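Carbonic anhydrase (Coccomyxa sp. PA, PDB 3UCJ) probably catalyses the reversible hydration of carbon dioxide to hydrogencarbonate, as a beta-class carbonic anhydrase carrying one zinc ion per subunit. Local coordinates at residues E22-A25 / Y30-K33; F163-S168 / L181-I186; E197-I202 / G209-A214. All blocks are in the same frame, centred on the assembly; numbering follows the deposited sequence.

In the fold
The three contacts illustrate how packing chemistry follows position in an alpha/beta fold. Contact 2 is the core case: three buried side chains join helix 146-167 to strand 182-189 of the central sheet. Contact 3, about 9 Å away between centres, fastens strand 194-202 to helix 205-211 and is only partly buried. Backbone hydrogen bonds pair strands 182-189 and 194-202, so contacts 2 and 3 share one sheet. Contact 1, its centre about 33 Å from that of contact 2, is peripheral and partly buried, Phe-31 being its one buried touching residue. It relies on aromatic rings around a cysteine, where contact 2 sets valine branches and a cysteine sulfur together and contact 3 is aliphatic. All three also touch a second subunit.

Contact 1: residues E22-A25 / Y30-K33; sequences ECAA and YFSK. With PO4 (phosphate ion), chain E.
Cys-23 packs against two consecutive aromatic residues, Tyr-30 and Phe-31, and its CB and SG share the work. CB lies 3.4 Å from CD2 of Tyr-30 and 3.6 Å from CE2 of Phe-31. SG extends beside the tyrosine, coming obliquely to 3.5 Å from CE2 of Tyr-30 in a sulfur-aromatic contact; its approach to the phenylalanine ring is longer. One helical step on, the methyl of Ala-24 meets the edge of Phe-31, with CB 4.2 Å from CD2.

The rings position each other: CD2 of Tyr-30 sits 3.5 Å above the plane of Phe-31, over the ring centre. Different first torsions bring them together, Tyr-30 carrying CG anti to its own N (chi1 -167°) and Phe-31 anti to its carbonyl carbon (chi1 -60°). Farther out, Trp-19 meets Phe-31 edge-to-face, Pro-62 touches both rings, and Gly-191 of the second subunit packs on Phe-31. On the surface, Lys-33 NZ donates to O1 of a phosphate, probably from the crystallisation liquor, at 3.0 Å and, slightly longer, to O4. In this N-terminal extension, which reaches the neighbouring subunit, aromatic residues of the following loop fold back on the last turn of a helix.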
loop_
_atom_site.group_PDB
_atom_site.type_symbol
_atom_site.label_atom_id
_atom_site.label_comp_id
_atom_site.label_asym_id
_atom_site.label_seq_id
_atom_site.Cartn_x
_atom_site.Cartn_y
_atom_site.Cartn_z
ATOM N N GLU A 22 2.773 12.517 -39.235
ATOM C CA GLU A 22 3.889 13.466 -39.309
ATOM C C GLU A 22 5.171 13.006 -38.716
ATOM O O GLU A 22 6.266 13.311 -39.248
ATOM C CB GLU A 22 3.516 14.807 -38.663
ATOM C CG GLU A 22 2.459 15.516 -39.448
ATOM C CD GLU A 22 1.727 16.587 -38.657
ATOM O OE1 GLU A 22 2.242 16.991 -37.566
ATOM O OE2 GLU A 22 0.628 17.012 -39.140
ATOM N N CYS A 23 5.122 12.333 -37.569
ATOM C CA CYS A 23 6.371 11.852 -36.972
ATOM C C CYS A 23 7.114 10.911 -37.889
ATOM O O CYS A 23 8.352 10.979 -38.029
ATOM C CB CYS A 23 6.108 11.100 -35.655
ATOM S SG CYS A 23 5.792 12.367 -34.305
ATOM N N ALA A 24 6.355 9.980 -38.450
ATOM C CA ALA A 24 6.956 8.885 -39.200
ATOM C C ALA A 24 7.373 9.406 -40.613
ATOM O O ALA A 24 8.388 8.943 -41.165
ATOM C CB ALA A 24 5.973 7.689 -39.278
ATOM N N ALA A 25 6.617 10.371 -41.130
ATOM C CA ALA A 25 6.963 11.113 -42.377
ATOM C C ALA A 25 8.318 11.807 -42.283
ATOM O O ALA A 25 9.008 11.877 -43.257
ATOM C CB ALA A 25 5.934 12.137 -42.683
ATOM N N TYR A 30 11.037 6.250 -36.662
ATOM C CA TYR A 30 10.677 6.968 -35.385
ATOM C C TYR A 30 9.936 6.010 -34.422
ATOM O O TYR A 30 10.320 5.907 -33.229
ATOM C CB TYR A 30 9.772 8.121 -35.723
ATOM C CG TYR A 30 9.578 9.111 -34.597
ATOM C CD1 TYR A 30 10.586 10.015 -34.249
ATOM C CD2 TYR A 30 8.344 9.151 -33.896
ATOM C CE1 TYR A 30 10.385 10.969 -33.234
ATOM C CE2 TYR A 30 8.117 10.112 -32.872
ATOM C CZ TYR A 30 9.132 10.999 -32.544
ATOM O OH TYR A 30 8.897 11.930 -31.556
ATOM N N PHE A 31 8.948 5.290 -34.945
ATOM C CA PHE A 31 8.194 4.292 -34.116
ATOM C C PHE A 31 8.765 2.884 -34.319
ATOM O O PHE A 31 8.963 2.084 -33.361
ATOM C CB PHE A 31 6.729 4.342 -34.457
ATOM C CG PHE A 31 6.100 5.683 -34.213
ATOM C CD1 PHE A 31 6.011 6.192 -32.881
ATOM C CD2 PHE A 31 5.602 6.445 -35.265
ATOM C CE1 PHE A 31 5.468 7.437 -32.647
ATOM C CE2 PHE A 31 5.013 7.714 -35.048
ATOM C CZ PHE A 31 4.922 8.199 -33.708
ATOM N N SER A 32 9.113 2.540 -35.584
ATOM C CA SER A 32 9.452 1.157 -35.803
ATOM C C SER A 32 10.625 0.737 -34.987
ATOM O O SER A 32 10.735 -0.450 -34.600
ATOM C CB SER A 32 9.646 0.803 -37.340
ATOM O OG SER A 32 10.712 1.613 -37.923
ATOM N N LYS A 33 11.586 1.639 -34.719
ATOM C CA LYS A 33 12.739 1.113 -34.003
ATOM C C LYS A 33 12.429 0.716 -32.525
ATOM O O LYS A 33 13.230 0.004 -31.895
ATOM C CB LYS A 33 13.900 2.104 -33.968
ATOM C CG LYS A 33 13.502 3.398 -33.345
ATOM C CD LYS A 33 14.613 4.416 -33.308
ATOM C CE LYS A 33 13.969 5.769 -33.125
ATOM N NZ LYS A 33 15.056 6.702 -33.089
HETATM P P PO4 E . 18.611 6.309 -32.502
HETATM O O1 PO4 E . 17.956 6.904 -33.680
HETATM O O2 PO4 E . 18.894 4.829 -32.720
HETATM O O3 PO4 E . 19.912 7.015 -32.165
HETATM O O4 PO4 E . 17.673 6.439 -31.351
#

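Contact 2: residues F163-S168 / L181-I186; sequences FNVCAS and LSVHGI
Val-183 meets Val-165 and Cys-166 in a helix-on-sheet packing contact of the alpha/beta fold. Helix 146-167 is part of the beta-alpha-beta connection that leads from strand 97-103 to its parallel neighbour, strand 182-189, and here it lies against one face of the sheet.

Apolar contact alone joins the segments. The two valines meet obliquely through their branches: CG1 of Val-165 is 3.7 Å from CG1 of Val-183 and 3.9 Å from its CG2, resting against the fork of the strand residue. That methyl reaches the sheet because it is set anti to the backbone N of Val-165 (chi1 164°). Cys-166 comes to the same fork from the next position of the helix, SG lying 3.9 Å from CB of Val-183, so one strand side chain is gripped by two successive helix residues. Around them, Val-165 also touches Ile-98 and Val-100 of the adjoining strand, while Trp-175 and Leu-216 pack on Cys-166.

Polar contacts remain within each segment or lead away from the interface. Strand alternation directs Ser-182 and His-184 to the other face, where Ala-7 and Leu-9 of the second subunit pack on them. There Ser-182 OG and His-184 NE2 are hydrogen-bonded at 2.7 Å, and His-97 bonds the same hydroxyl. These links satisfy a buried serine and tie its side chain to two histidines.

Where the helix gives way to helix 169-176, Ser-168 occupies the N-cap position, its OG bonded to Val-171 N. The same hydroxyl donates to Val-165 O at 2.7 Å, in the carbonyl plane and on a lone pair (C=O...O angle 142°), and that oxygen takes a second bond from Ser-168 N.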
loop_
_atom_site.group_PDB
_atom_site.type_symbol
_atom_site.label_atom_id
_atom_site.label_comp_id
_atom_site.label_asym_id
_atom_site.label_seq_id
_atom_site.Cartn_x
_atom_site.Cartn_y
_atom_site.Cartn_z
ATOM N N PHE A 163 16.512 12.444 -1.752
ATOM C CA PHE A 163 17.096 11.593 -0.710
ATOM C C PHE A 163 16.421 10.210 -0.678
ATOM O O PHE A 163 17.091 9.127 -0.556
ATOM C CB PHE A 163 16.928 12.286 0.705
ATOM C CG PHE A 163 17.545 11.501 1.830
ATOM C CD1 PHE A 163 18.827 11.862 2.287
ATOM C CD2 PHE A 163 16.856 10.474 2.490
ATOM C CE1 PHE A 163 19.439 11.199 3.337
ATOM C CE2 PHE A 163 17.477 9.735 3.589
ATOM C CZ PHE A 163 18.791 10.098 3.997
ATOM N N ASN A 164 15.089 10.220 -0.803
ATOM C CA ASN A 164 14.400 8.911 -0.761
ATOM C C ASN A 164 14.838 7.984 -1.925
ATOM O O ASN A 164 14.978 6.788 -1.728
ATOM C CB ASN A 164 12.866 9.123 -0.825
ATOM C CG ASN A 164 12.351 9.670 0.526
ATOM O OD1 ASN A 164 13.058 9.530 1.514
ATOM N ND2 ASN A 164 11.238 10.417 0.534
ATOM N N VAL A 165 15.031 8.560 -3.098
ATOM C CA VAL A 165 15.466 7.748 -4.266
ATOM C C VAL A 165 16.909 7.235 -3.913
ATOM O O VAL A 165 17.199 6.014 -4.022
ATOM C CB VAL A 165 15.455 8.574 -5.536
ATOM C CG1 VAL A 165 16.293 7.882 -6.741
ATOM C CG2 VAL A 165 13.998 8.872 -6.042
ATOM N N CYS A 166 17.812 8.119 -3.465
ATOM C CA CYS A 166 19.146 7.668 -3.097
ATOM C C CYS A 166 19.202 6.617 -1.992
ATOM O O CYS A 166 20.051 5.683 -2.034
ATOM C CB CYS A 166 20.090 8.835 -2.712
ATOM S SG CYS A 166 20.298 9.975 -4.064
ATOM N N ALA A 167 18.305 6.706 -1.006
ATOM C CA ALA A 167 18.239 5.765 0.092
ATOM C C ALA A 167 17.412 4.503 -0.200
ATOM O O ALA A 167 17.340 3.607 0.649
ATOM C CB ALA A 167 17.573 6.474 1.308
ATOM N N SER A 168 16.830 4.429 -1.364
ATOM C CA SER A 168 15.986 3.316 -1.687
ATOM C C SER A 168 16.782 2.038 -1.767
ATOM O O SER A 168 17.960 2.079 -2.183
ATOM C CB SER A 168 15.243 3.482 -2.970
ATOM O OG SER A 168 16.067 3.558 -4.188
ATOM N N LEU A 181 24.768 5.009 -11.855
ATOM C CA LEU A 181 23.361 5.484 -11.693
ATOM C C LEU A 181 23.479 6.852 -11.078
ATOM O O LEU A 181 24.012 6.975 -10.023
ATOM C CB LEU A 181 22.641 4.471 -10.773
ATOM C CG LEU A 181 21.081 4.710 -10.675
ATOM C CD1 LEU A 181 20.383 4.793 -12.014
ATOM C CD2 LEU A 181 20.626 3.545 -9.807
ATOM N N SER A 182 22.946 7.866 -11.721
ATOM C CA SER A 182 22.890 9.178 -11.133
ATOM C C SER A 182 21.417 9.626 -10.789
ATOM O O SER A 182 20.489 9.193 -11.445
ATOM C CB SER A 182 23.485 10.185 -12.103
ATOM O OG SER A 182 22.735 10.359 -13.281
ATOM N N VAL A 183 21.293 10.557 -9.846
ATOM C CA VAL A 183 19.955 11.024 -9.327
ATOM C C VAL A 183 20.044 12.545 -9.331
ATOM O O VAL A 183 21.099 13.125 -8.962
ATOM C CB VAL A 183 19.728 10.465 -7.941
ATOM C CG1 VAL A 183 18.282 10.894 -7.412
ATOM C CG2 VAL A 183 19.867 8.902 -7.939
ATOM N N HIS A 184 19.025 13.167 -9.905
ATOM C CA HIS A 184 18.923 14.609 -10.141
ATOM C C HIS A 184 17.717 15.253 -9.535
ATOM O O HIS A 184 16.569 14.809 -9.824
ATOM C CB HIS A 184 18.893 14.832 -11.637
ATOM C CG HIS A 184 20.013 14.115 -12.347
ATOM N ND1 HIS A 184 21.230 14.717 -12.620
ATOM C CD2 HIS A 184 20.137 12.815 -12.726
ATOM C CE1 HIS A 184 22.028 13.844 -13.211
ATOM N NE2 HIS A 184 21.402 12.678 -13.274
ATOM N N GLY A 185 17.931 16.276 -8.707
ATOM C CA GLY A 185 16.820 17.050 -8.229
ATOM C C GLY A 185 16.525 18.215 -9.123
ATOM O O GLY A 185 17.381 19.113 -9.248
ATOM N N ILE A 186 15.376 18.248 -9.784
ATOM C CA ILE A 186 15.033 19.358 -10.660
ATOM C C ILE A 186 13.626 19.867 -10.370
ATOM O O ILE A 186 12.809 19.199 -9.644
ATOM C CB ILE A 186 15.137 18.951 -12.146
ATOM C CG1 ILE A 186 14.271 17.683 -12.440
ATOM C CG2 ILE A 186 16.535 18.630 -12.502
ATOM C CD1 ILE A 186 14.056 17.426 -13.994
#

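Contact 3: residues E197-I202 / G209-A214; sequences ELIKPI and GALLRA
Ile-199 and Leu-211 mark the nearest approach of the two backbones, with their CA atoms 6.9 Å apart. The first segment turns a corner at Leu-198 and Ile-199 before running on as the weakly bonded end of strand 194-202, held to strand 182-189 by backbone bonds such as that between Ile-202 and Val-183. The second begins as the last turn of helix 205-211; Leu-212 then leaves helical geometry (psi 136°), which is consistent with two adjacent leucines both reaching the strand.

Leu-211 points at the strand, between Ile-199 and Ile-202. Its CB is 3.9 Å from CG2 of Ile-199 and its CD1 is 3.9 Å from CG1 of Ile-202, each isoleucine running alongside it in the reverse direction. The same CD1 methyl rests near two backbone carbonyls, 3.4 Å from Lys-200 O and 3.3 Å from Pro-201 O. Lys-200 adds only the base of its side chain, CB, before its bent chain leads away.

Leu-212 meets the isoleucine tips crosswise, at roughly a right angle. CG of Leu-212 stands 3.8 Å from CD1 of Ile-202, and its CD2 is 4.1 Å from CD1 of Ile-199. Setting CG anti to the carbonyl carbon (chi1 -63°) swings this fork back to the strand, while Phe-163 of helix 146-167 packs on it as well. With an alanine here, the CD1 ends of Ile-199 and Ile-202 would probably lose their shared partner, opening a gap beside Phe-163.

No hydrogen bond links the segments, so the contact between helix 205-211 and strand 194-202 rests on the packing of aliphatic carbon, with Lys-200 keeping its charged end at the solvent-facing margin.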
loop_
_atom_site.group_PDB
_atom_site.type_symbol
_atom_site.label_atom_id
_atom_site.label_comp_id
_atom_site.label_asym_id
_atom_site.label_seq_id
_atom_site.Cartn_x
_atom_site.Cartn_y
_atom_site.Cartn_z
ATOM N N GLU A 197 17.798 23.220 -12.328
ATOM C CA GLU A 197 18.499 22.248 -11.528
ATOM C C GLU A 197 18.636 22.694 -10.068
ATOM O O GLU A 197 19.395 23.638 -9.746
ATOM C CB GLU A 197 19.852 21.885 -12.165
ATOM C CG GLU A 197 20.687 20.820 -11.456
ATOM C CD GLU A 197 22.007 20.547 -12.180
ATOM O OE1 GLU A 197 22.604 21.537 -12.657
ATOM O OE2 GLU A 197 22.458 19.388 -12.319
ATOM N N LEU A 198 17.930 22.006 -9.165
ATOM C CA LEU A 198 18.036 22.287 -7.729
ATOM C C LEU A 198 19.175 21.627 -7.040
ATOM O O LEU A 198 19.742 22.191 -6.096
ATOM C CB LEU A 198 16.764 21.821 -7.014
ATOM C CG LEU A 198 15.715 22.775 -6.501
ATOM C CD1 LEU A 198 15.667 24.249 -7.137
ATOM C CD2 LEU A 198 14.302 22.066 -6.395
ATOM N N ILE A 199 19.478 20.387 -7.409
ATOM C CA ILE A 199 20.576 19.703 -6.804
ATOM C C ILE A 199 21.446 19.112 -7.916
ATOM O O ILE A 199 20.912 18.523 -8.862
ATOM C CB ILE A 199 20.124 18.539 -5.868
ATOM C CG1 ILE A 199 19.013 18.993 -4.882
ATOM C CG2 ILE A 199 21.338 17.980 -5.161
ATOM C CD1 ILE A 199 18.440 17.806 -4.122
ATOM N N LYS A 200 22.786 19.227 -7.767
ATOM C CA LYS A 200 23.661 18.816 -8.853
ATOM C C LYS A 200 23.630 17.281 -8.875
ATOM O O LYS A 200 23.053 16.662 -7.945
ATOM C CB LYS A 200 25.093 19.369 -8.647
ATOM C CG LYS A 200 25.297 20.718 -9.340
ATOM C CD LYS A 200 24.853 21.849 -8.441
ATOM C CE LYS A 200 25.994 22.344 -7.447
ATOM N NZ LYS A 200 26.485 23.767 -7.782
ATOM N N PRO A 201 24.204 16.651 -9.912
ATOM C CA PRO A 201 24.093 15.199 -10.003
ATOM C C PRO A 201 24.690 14.481 -8.803
ATOM O O PRO A 201 25.757 14.913 -8.286
ATOM C CB PRO A 201 24.888 14.887 -11.279
ATOM C CG PRO A 201 24.698 16.106 -12.137
ATOM C CD PRO A 201 24.783 17.231 -11.162
ATOM N N ILE A 202 24.037 13.378 -8.353
ATOM C CA ILE A 202 24.494 12.540 -7.269
ATOM C C ILE A 202 24.737 11.195 -7.888
ATOM O O ILE A 202 23.780 10.573 -8.415
ATOM C CB ILE A 202 23.432 12.402 -6.111
ATOM C CG1 ILE A 202 23.263 13.775 -5.419
ATOM C CG2 ILE A 202 23.917 11.362 -5.063
ATOM C CD1 ILE A 202 22.032 14.025 -4.620
ATOM N N GLY A 209 26.767 12.832 0.259
ATOM C CA GLY A 209 27.326 13.521 1.464
ATOM C C GLY A 209 27.663 14.986 1.219
ATOM O O GLY A 209 27.451 15.853 2.094
ATOM N N ALA A 210 28.116 15.279 0.007
ATOM C CA ALA A 210 28.394 16.657 -0.390
ATOM C C ALA A 210 27.160 17.466 -0.710
ATOM O O ALA A 210 27.174 18.652 -0.447
ATOM C CB ALA A 210 29.330 16.726 -1.611
ATOM N N LEU A 211 26.148 16.872 -1.358
ATOM C CA LEU A 211 25.046 17.648 -1.918
ATOM C C LEU A 211 23.710 17.587 -1.197
ATOM O O LEU A 211 22.844 18.449 -1.451
ATOM C CB LEU A 211 24.793 17.327 -3.405
ATOM C CG LEU A 211 25.998 17.475 -4.351
ATOM C CD1 LEU A 211 25.568 16.948 -5.717
ATOM C CD2 LEU A 211 26.424 18.938 -4.419
ATOM N N LEU A 212 23.506 16.582 -0.352
ATOM C CA LEU A 212 22.237 16.475 0.424
ATOM C C LEU A 212 22.386 17.003 1.851
ATOM O O LEU A 212 23.344 16.695 2.520
ATOM C CB LEU A 212 21.746 14.991 0.445
ATOM C CG LEU A 212 21.399 14.392 -0.927
ATOM C CD1 LEU A 212 21.019 12.909 -0.753
ATOM C CD2 LEU A 212 20.235 15.242 -1.532
ATOM N N ARG A 213 21.419 17.781 2.317
ATOM C CA ARG A 213 21.396 18.300 3.692
ATOM C C ARG A 213 21.337 17.158 4.683
ATOM O O ARG A 213 22.171 17.046 5.581
ATOM C CB ARG A 213 20.131 19.139 3.903
ATOM C CG ARG A 213 20.198 20.657 3.587
ATOM C CD ARG A 213 19.260 21.449 4.577
ATOM N NE ARG A 213 19.646 21.238 6.005
ATOM C CZ ARG A 213 19.824 22.207 6.927
ATOM N NH1 ARG A 213 19.650 23.485 6.619
ATOM N NH2 ARG A 213 20.183 21.904 8.173
ATOM N N ALA A 214 20.322 16.290 4.527
ATOM C CA ALA A 214 20.226 15.093 5.350
ATOM C C ALA A 214 21.420 14.137 5.113
ATOM O O ALA A 214 21.962 14.093 4.025
ATOM C CB ALA A 214 18.887 14.373 5.100
#